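Local coordinates for protein precorrin-6Y C5,15-methyltransferase (Decarboxylating) (Geobacter metallireducens, PDB 3E05) that probably methylates a precorrin intermediate with S-adenosyl-methionine and decarboxylates it on the way to adenosylcobalamin, this chain being the C-terminal domain, at residues G65-E71 with N91-A97. Sequence-based numbering, arbitrary orientation.
Sequences GRIFALE and NVTLVEA
Asn91 reaches across to Gly65 and Ile67 just where two parallel strands begin to pair, a worked example of how a side chain can supply a bond at the start of a strand pair. Its CB lies 3.4 Å from Gly65 O and its CG 3.8 Å from the same atom. CG sits between the backbone N and the carbonyl carbon (chi1 57°), which carries the amide to where ND2 donates to that oxygen at 3.1 Å. The acceptor lies almost in the amide plane of Asn91, yet ND2 stands above the carbonyl plane of Gly65 rather than on a lone pair. ND2 also meets Ile67 CD1 at 3.8 Å, while the backbone O of Asn91 takes the N-H of Ile67. An alanine here would probably leave Gly65 O without its amide donor and open a gap beside CD1 of Ile67.

Beyond this point the main chains take over. Ile67 and Ala69 each give an N-H to segment 91-97 and receive one back, the Val95 N to Ala69 O bond being 2.8 Å long; pairing continues through Glu71 N to Val95 O and fades in a weak bond from Ala97 N to Glu71 O. On one face Val92 touches Ile67 and Ala69, and helix 53-61 covers them. On the other, the Phe68 ring lies alongside Thr93, its CD1 3.8 Å from Thr93 CB, and Leu70 runs alongside Val95, CG to CB 3.9 Å.

Strands 66-71 and 92-96, joined by helix 74-86, form a beta-alpha-beta unit at one side of the Rossmann-like methyltransferase sheet. The chemistry implies a division of labour: backbone bonds set the register, apolar contacts pack both faces, and one amide extends the polar pairing past the first strand bond.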
loop_
_atom_site.group_PDB
_atom_site.type_symbol
_atom_site.label_atom_id
_atom_site.label_comp_id
_atom_site.label_asym_id
_atom_site.label_seq_id
_atom_site.Cartn_x
_atom_site.Cartn_y
_atom_site.Cartn_z
ATOM N N GLY D 65 23.947 8.184 24.620
ATOM C CA GLY D 65 24.069 9.149 23.531
ATOM C C GLY D 65 23.550 10.527 23.916
ATOM O O GLY D 65 22.973 10.696 24.995
ATOM N N ARG D 66 23.751 11.509 23.035
ATOM C CA ARG D 66 23.196 12.855 23.222
ATOM C C ARG D 66 22.330 13.268 22.039
ATOM O O ARG D 66 22.787 13.283 20.898
ATOM C CB ARG D 66 24.302 13.899 23.432
ATOM C CG ARG D 66 25.113 13.704 24.730
ATOM C CD ARG D 66 26.148 14.798 24.912
ATOM N NE ARG D 66 27.247 14.673 23.961
ATOM C CZ ARG D 66 28.104 15.649 23.667
ATOM N NH1 ARG D 66 27.985 16.840 24.242
ATOM N NH2 ARG D 66 29.074 15.432 22.785
ATOM N N ILE D 67 21.086 13.624 22.332
ATOM C CA ILE D 67 20.113 13.999 21.302
ATOM C C ILE D 67 19.699 15.458 21.454
ATOM O O ILE D 67 19.395 15.916 22.555
ATOM C CB ILE D 67 18.881 13.045 21.322
ATOM C CG1 ILE D 67 19.308 11.614 20.981
ATOM C CG2 ILE D 67 17.806 13.489 20.352
ATOM C CD1 ILE D 67 19.387 10.711 22.146
ATOM N N PHE D 68 19.703 16.187 20.342
ATOM C CA PHE D 68 19.335 17.595 20.333
ATOM C C PHE D 68 18.133 17.789 19.423
ATOM O O PHE D 68 18.208 17.522 18.218
ATOM C CB PHE D 68 20.532 18.449 19.900
ATOM C CG PHE D 68 21.722 18.296 20.812
ATOM C CD1 PHE D 68 21.845 19.098 21.949
ATOM C CD2 PHE D 68 22.701 17.337 20.554
ATOM C CE1 PHE D 68 22.926 18.949 22.818
ATOM C CE2 PHE D 68 23.781 17.178 21.414
ATOM C CZ PHE D 68 23.891 17.991 22.551
ATOM N N ALA D 69 17.036 18.222 20.030
ATOM C CA ALA D 69 15.739 18.346 19.380
ATOM C C ALA D 69 15.407 19.809 19.135
ATOM O O ALA D 69 15.130 20.567 20.083
ATOM C CB ALA D 69 14.666 17.686 20.245
ATOM N N LEU D 70 15.449 20.198 17.861
ATOM C CA LEU D 70 15.238 21.577 17.446
ATOM C C LEU D 70 13.814 21.808 16.968
ATOM O O LEU D 70 13.310 21.073 16.106
ATOM C CB LEU D 70 16.221 21.970 16.344
ATOM C CG LEU D 70 17.583 22.484 16.800
ATOM C CD1 LEU D 70 18.500 21.334 17.145
ATOM C CD2 LEU D 70 18.196 23.323 15.698
ATOM N N GLU D 71 13.173 22.840 17.517
ATOM C CA GLU D 71 11.793 23.169 17.168
ATOM C C GLU D 71 11.542 24.671 17.246
ATOM O O GLU D 71 11.910 25.316 18.230
ATOM C CB GLU D 71 10.822 22.390 18.063
ATOM C CG GLU D 71 9.323 22.669 17.852
ATOM C CD GLU D 71 8.871 22.445 16.419
ATOM O OE1 GLU D 71 9.032 21.327 15.898
ATOM O OE2 GLU D 71 8.362 23.404 15.806
ATOM N N ASN D 91 18.464 12.611 28.223
ATOM C CA ASN D 91 19.582 12.844 27.306
ATOM C C ASN D 91 19.175 13.551 26.006
ATOM O O ASN D 91 19.969 13.677 25.068
ATOM C CB ASN D 91 20.388 11.561 27.051
ATOM C CG ASN D 91 19.539 10.417 26.492
ATOM O OD1 ASN D 91 18.356 10.273 26.810
ATOM N ND2 ASN D 91 20.163 9.582 25.674
ATOM N N VAL D 92 17.933 14.016 25.976
ATOM C CA VAL D 92 17.460 14.918 24.931
ATOM C C VAL D 92 17.495 16.358 25.441
ATOM O O VAL D 92 16.906 16.680 26.478
ATOM C CB VAL D 92 16.031 14.568 24.470
ATOM C CG1 VAL D 92 15.577 15.516 23.375
ATOM C CG2 VAL D 92 15.956 13.107 23.986
ATOM N N THR D 93 18.186 17.217 24.702
ATOM C CA THR D 93 18.166 18.634 24.975
ATOM C C THR D 93 17.260 19.335 23.968
ATOM O O THR D 93 17.481 19.251 22.762
ATOM C CB THR D 93 19.590 19.217 24.948
ATOM O OG1 THR D 93 20.352 18.611 26.000
ATOM C CG2 THR D 93 19.560 20.720 25.157
ATOM N N LEU D 94 16.225 19.992 24.481
ATOM C CA LEU D 94 15.312 20.765 23.659
ATOM C C LEU D 94 15.957 22.094 23.312
ATOM O O LEU D 94 16.344 22.856 24.200
ATOM C CB LEU D 94 13.978 20.979 24.371
ATOM C CG LEU D 94 13.013 21.995 23.752
ATOM C CD1 LEU D 94 12.630 21.624 22.304
ATOM C CD2 LEU D 94 11.773 22.147 24.625
ATOM N N VAL D 95 16.075 22.355 22.014
ATOM C CA VAL D 95 16.706 23.569 21.505
ATOM C C VAL D 95 15.660 24.369 20.732
ATOM O O VAL D 95 15.044 23.868 19.793
ATOM C CB VAL D 95 17.921 23.250 20.603
ATOM C CG1 VAL D 95 18.607 24.533 20.142
ATOM C CG2 VAL D 95 18.917 22.339 21.324
ATOM N N GLU D 96 15.437 25.608 21.146
ATOM C CA GLU D 96 14.464 26.455 20.466
ATOM C C GLU D 96 15.154 27.229 19.332
ATOM O O GLU D 96 15.939 28.155 19.577
ATOM C CB GLU D 96 13.788 27.390 21.471
ATOM C CG GLU D 96 12.760 28.319 20.856
ATOM C CD GLU D 96 12.128 29.280 21.860
ATOM O OE1 GLU D 96 12.325 29.115 23.094
ATOM O OE2 GLU D 96 11.413 30.195 21.396
ATOM N N ALA D 97 14.864 26.836 18.093
ATOM C CA ALA D 97 15.576 27.359 16.926
ATOM C C ALA D 97 14.816 27.134 15.628
ATOM O O ALA D 97 13.980 26.233 15.535
ATOM C CB ALA D 97 16.964 26.725 16.828
#